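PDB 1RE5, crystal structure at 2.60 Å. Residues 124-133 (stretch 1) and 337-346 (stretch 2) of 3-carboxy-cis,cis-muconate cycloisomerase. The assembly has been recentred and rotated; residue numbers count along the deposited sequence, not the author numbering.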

# COMPACT_ATOMS: atom_id res chain seq x y z
N LEU D 124 -21.99 -11.98 -10.47
CA LEU D 124 -21.98 -12.79 -9.25
C LEU D 124 -22.05 -11.90 -8.02
O LEU D 124 -22.86 -12.12 -7.11
CB LEU D 124 -20.71 -13.62 -9.15
CG LEU D 124 -20.54 -14.85 -10.03
CD1 LEU D 124 -19.43 -15.73 -9.45
CD2 LEU D 124 -21.84 -15.63 -10.08
N ILE D 125 -21.18 -10.90 -8.00
CA ILE D 125 -21.08 -9.96 -6.91
C ILE D 125 -22.39 -9.26 -6.63
O ILE D 125 -22.76 -9.10 -5.47
CB ILE D 125 -19.96 -8.95 -7.22
CG1 ILE D 125 -18.62 -9.68 -7.16
CG2 ILE D 125 -20.03 -7.75 -6.24
CD1 ILE D 125 -17.43 -8.82 -7.45
N GLU D 126 -23.10 -8.86 -7.68
CA GLU D 126 -24.38 -8.19 -7.47
C GLU D 126 -25.39 -9.16 -6.86
O GLU D 126 -26.17 -8.77 -5.99
CB GLU D 126 -24.92 -7.62 -8.79
CG GLU D 126 -24.09 -6.48 -9.37
CD GLU D 126 -24.84 -5.68 -10.46
OE1 GLU D 126 -25.35 -6.30 -11.42
OE2 GLU D 126 -24.91 -4.43 -10.34
N ALA D 127 -25.37 -10.41 -7.31
CA ALA D 127 -26.30 -11.42 -6.79
C ALA D 127 -26.05 -11.59 -5.31
O ALA D 127 -26.94 -11.37 -4.49
CB ALA D 127 -26.10 -12.74 -7.51
N ASP D 128 -24.82 -11.98 -4.97
CA ASP D 128 -24.42 -12.18 -3.58
C ASP D 128 -24.71 -10.96 -2.70
O ASP D 128 -25.22 -11.11 -1.59
CB ASP D 128 -22.94 -12.55 -3.48
CG ASP D 128 -22.65 -13.93 -4.06
OD1 ASP D 128 -23.59 -14.74 -4.17
OD2 ASP D 128 -21.47 -14.20 -4.38
N LEU D 129 -24.40 -9.76 -3.18
CA LEU D 129 -24.67 -8.56 -2.40
C LEU D 129 -26.15 -8.44 -2.10
O LEU D 129 -26.52 -8.20 -0.95
CB LEU D 129 -24.23 -7.29 -3.12
CG LEU D 129 -22.77 -6.84 -2.99
CD1 LEU D 129 -22.61 -5.52 -3.72
CD2 LEU D 129 -22.40 -6.69 -1.53
N GLY D 130 -26.99 -8.61 -3.13
CA GLY D 130 -28.43 -8.51 -2.94
C GLY D 130 -28.92 -9.57 -1.97
O GLY D 130 -29.74 -9.32 -1.10
N LYS D 131 -28.40 -10.78 -2.13
CA LYS D 131 -28.80 -11.87 -1.24
C LYS D 131 -28.40 -11.49 0.20
O LYS D 131 -29.24 -11.49 1.11
CB LYS D 131 -28.11 -13.16 -1.68
CG LYS D 131 -28.45 -14.39 -0.87
CD LYS D 131 -27.64 -15.59 -1.36
CE LYS D 131 -26.13 -15.34 -1.26
NZ LYS D 131 -25.29 -16.38 -1.95
N LEU D 132 -27.14 -11.14 0.41
CA LEU D 132 -26.64 -10.74 1.72
C LEU D 132 -27.42 -9.56 2.31
O LEU D 132 -27.74 -9.57 3.50
CB LEU D 132 -25.15 -10.39 1.63
CG LEU D 132 -24.44 -9.92 2.90
CD1 LEU D 132 -24.41 -11.02 3.96
CD2 LEU D 132 -23.04 -9.50 2.53
N ALA D 133 -27.73 -8.56 1.50
CA ALA D 133 -28.48 -7.41 1.98
C ALA D 133 -29.88 -7.82 2.44
O ALA D 133 -30.39 -7.29 3.43
CB ALA D 133 -28.58 -6.35 0.89
N ALA D 337 -15.09 -13.40 0.73
CA ALA D 337 -15.61 -12.67 1.89
C ALA D 337 -17.12 -12.60 1.84
O ALA D 337 -17.79 -12.78 2.86
CB ALA D 337 -15.00 -11.25 1.97
N LEU D 338 -17.68 -12.33 0.67
CA LEU D 338 -19.12 -12.26 0.52
C LEU D 338 -19.73 -13.60 0.92
O LEU D 338 -20.72 -13.67 1.65
CB LEU D 338 -19.49 -11.95 -0.93
CG LEU D 338 -19.51 -10.46 -1.23
CD1 LEU D 338 -19.53 -10.26 -2.72
CD2 LEU D 338 -20.74 -9.81 -0.58
N ARG D 339 -19.10 -14.66 0.43
CA ARG D 339 -19.55 -16.01 0.72
C ARG D 339 -19.64 -16.27 2.21
O ARG D 339 -20.68 -16.70 2.72
CB ARG D 339 -18.59 -17.01 0.12
CG ARG D 339 -19.05 -18.41 0.34
CD ARG D 339 -18.01 -19.41 -0.07
NE ARG D 339 -18.59 -20.73 -0.28
CZ ARG D 339 -17.88 -21.84 -0.41
NH1 ARG D 339 -16.55 -21.79 -0.36
NH2 ARG D 339 -18.51 -23.00 -0.61
N GLN D 340 -18.55 -16.00 2.91
CA GLN D 340 -18.47 -16.21 4.34
C GLN D 340 -19.38 -15.29 5.14
O GLN D 340 -19.93 -15.70 6.15
CB GLN D 340 -17.03 -16.03 4.81
CG GLN D 340 -16.66 -16.94 5.93
CD GLN D 340 -16.83 -18.40 5.56
OE1 GLN D 340 -16.29 -18.87 4.54
NE2 GLN D 340 -17.58 -19.12 6.38
N ALA D 341 -19.54 -14.05 4.68
CA ALA D 341 -20.41 -13.10 5.37
C ALA D 341 -21.86 -13.58 5.31
O ALA D 341 -22.63 -13.37 6.25
CB ALA D 341 -20.30 -11.72 4.73
N GLN D 342 -22.23 -14.22 4.21
CA GLN D 342 -23.58 -14.74 4.03
C GLN D 342 -23.83 -15.82 5.07
O GLN D 342 -24.86 -15.82 5.76
CB GLN D 342 -23.74 -15.33 2.63
CG GLN D 342 -25.12 -15.92 2.33
CD GLN D 342 -26.23 -14.89 2.42
OE1 GLN D 342 -26.17 -13.84 1.79
NE2 GLN D 342 -27.26 -15.20 3.21
N VAL D 343 -22.89 -16.76 5.18
CA VAL D 343 -23.03 -17.84 6.14
C VAL D 343 -23.27 -17.33 7.55
O VAL D 343 -24.21 -17.77 8.20
CB VAL D 343 -21.79 -18.74 6.18
CG1 VAL D 343 -21.87 -19.68 7.38
CG2 VAL D 343 -21.69 -19.53 4.91
N ILE D 344 -22.45 -16.39 8.02
CA ILE D 344 -22.65 -15.91 9.37
C ILE D 344 -23.86 -15.01 9.49
O ILE D 344 -24.54 -15.03 10.50
CB ILE D 344 -21.39 -15.18 9.98
CG1 ILE D 344 -21.68 -13.70 10.14
CG2 ILE D 344 -20.13 -15.41 9.15
CD1 ILE D 344 -20.54 -12.96 10.73
N ALA D 345 -24.16 -14.23 8.47
CA ALA D 345 -25.31 -13.34 8.57
C ALA D 345 -26.62 -14.08 8.78
O ALA D 345 -27.46 -13.67 9.59
CB ALA D 345 -25.40 -12.47 7.32
N GLU D 346 -26.81 -15.17 8.05
CA GLU D 346 -28.06 -15.89 8.17
C GLU D 346 -28.10 -16.88 9.30
O GLU D 346 -29.16 -17.38 9.65
CB GLU D 346 -28.39 -16.59 6.86
CG GLU D 346 -27.64 -17.87 6.63
CD GLU D 346 -27.77 -18.36 5.21
OE1 GLU D 346 -28.91 -18.33 4.68
OE2 GLU D 346 -26.75 -18.78 4.63

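Both stretches are helical and run nearly parallel, with 18° between their N-to-C directions and a closest axial approach of 9.8 Å. Together they bury 406 Å² against each other. No hydrogen bond or salt bridge crosses between them, so the evidence for their association lies in side-chain packing.

Along stretch 2, Ala-337 lies out of reach, and the contact begins at Leu-338, which gives up 108 Å², the largest share of any residue. Its CA-to-CB bond points toward stretch 1, and chi1 of -87° (m) with chi2 of 166° (t) places the two methyls among Ile-125, Asp-128, Leu-129 and Leu-132, a knob in a four-residue hole. Leu-338 CD2 lies 3.7 Å from Leu-129 CD2 and 3.9 Å from Leu-132 CD2; Leu-338 CD1 lies 4.2 Å from Asp-128 CB and 4.4 Å from Ile-125 CG2. A branched aliphatic side chain suits this place because its two ends can touch different walls of the hole. Leu-129 takes part although its CA-to-CB bond points away, since the end of its side chain comes nearer. Asp-128 offers its methylene to the leucine, while its carboxylate is engaged within its own helix: Lys-131 NZ donates to Asp-128 OD1 at 3.2 Å, as part of a salt bridge.

The CA-to-CB bond of Arg-339 points away and Gln-340 is out of reach, so neither makes a contact. One turn on from Leu-338, the CA-to-CB bond of Ala-341 points toward stretch 1, and the residue helps to form the reciprocal hole, in which Leu-132 sits among Leu-338, Ala-341, Gln-342 and Ala-345. Ala-341 CB is 4.2 Å from Leu-132 CD2, and Ala-341 O is 3.7 Å from Leu-132 CD1. The small side chain brings a single methyl to this wall.

The backbones come nearest at Gln-342, whose CA is 5.5 Å from Leu-132 CA. With chi1 of 179° (t) and chi2 of 62° (p), its CA-to-CB bond points sideways, but the end of the side chain comes nearer to stretch 1: Gln-342 OE1 is 3.1 Å from Leu-132 CA and 3.4 Å from Lys-131 CE. The same oxygen lies 3.2 Å from Leu-132 N, but the angle is poor, and that amide already donates to Asp-128 O at 2.8 Å. The glutamine, covered over 73 Å², therefore contributes by close packing.

The CA-to-CB bond of Val-343 points away and Ile-344 is out of reach. Ala-345 then completes the hole, its CB 3.8 Å from Leu-132 CD1.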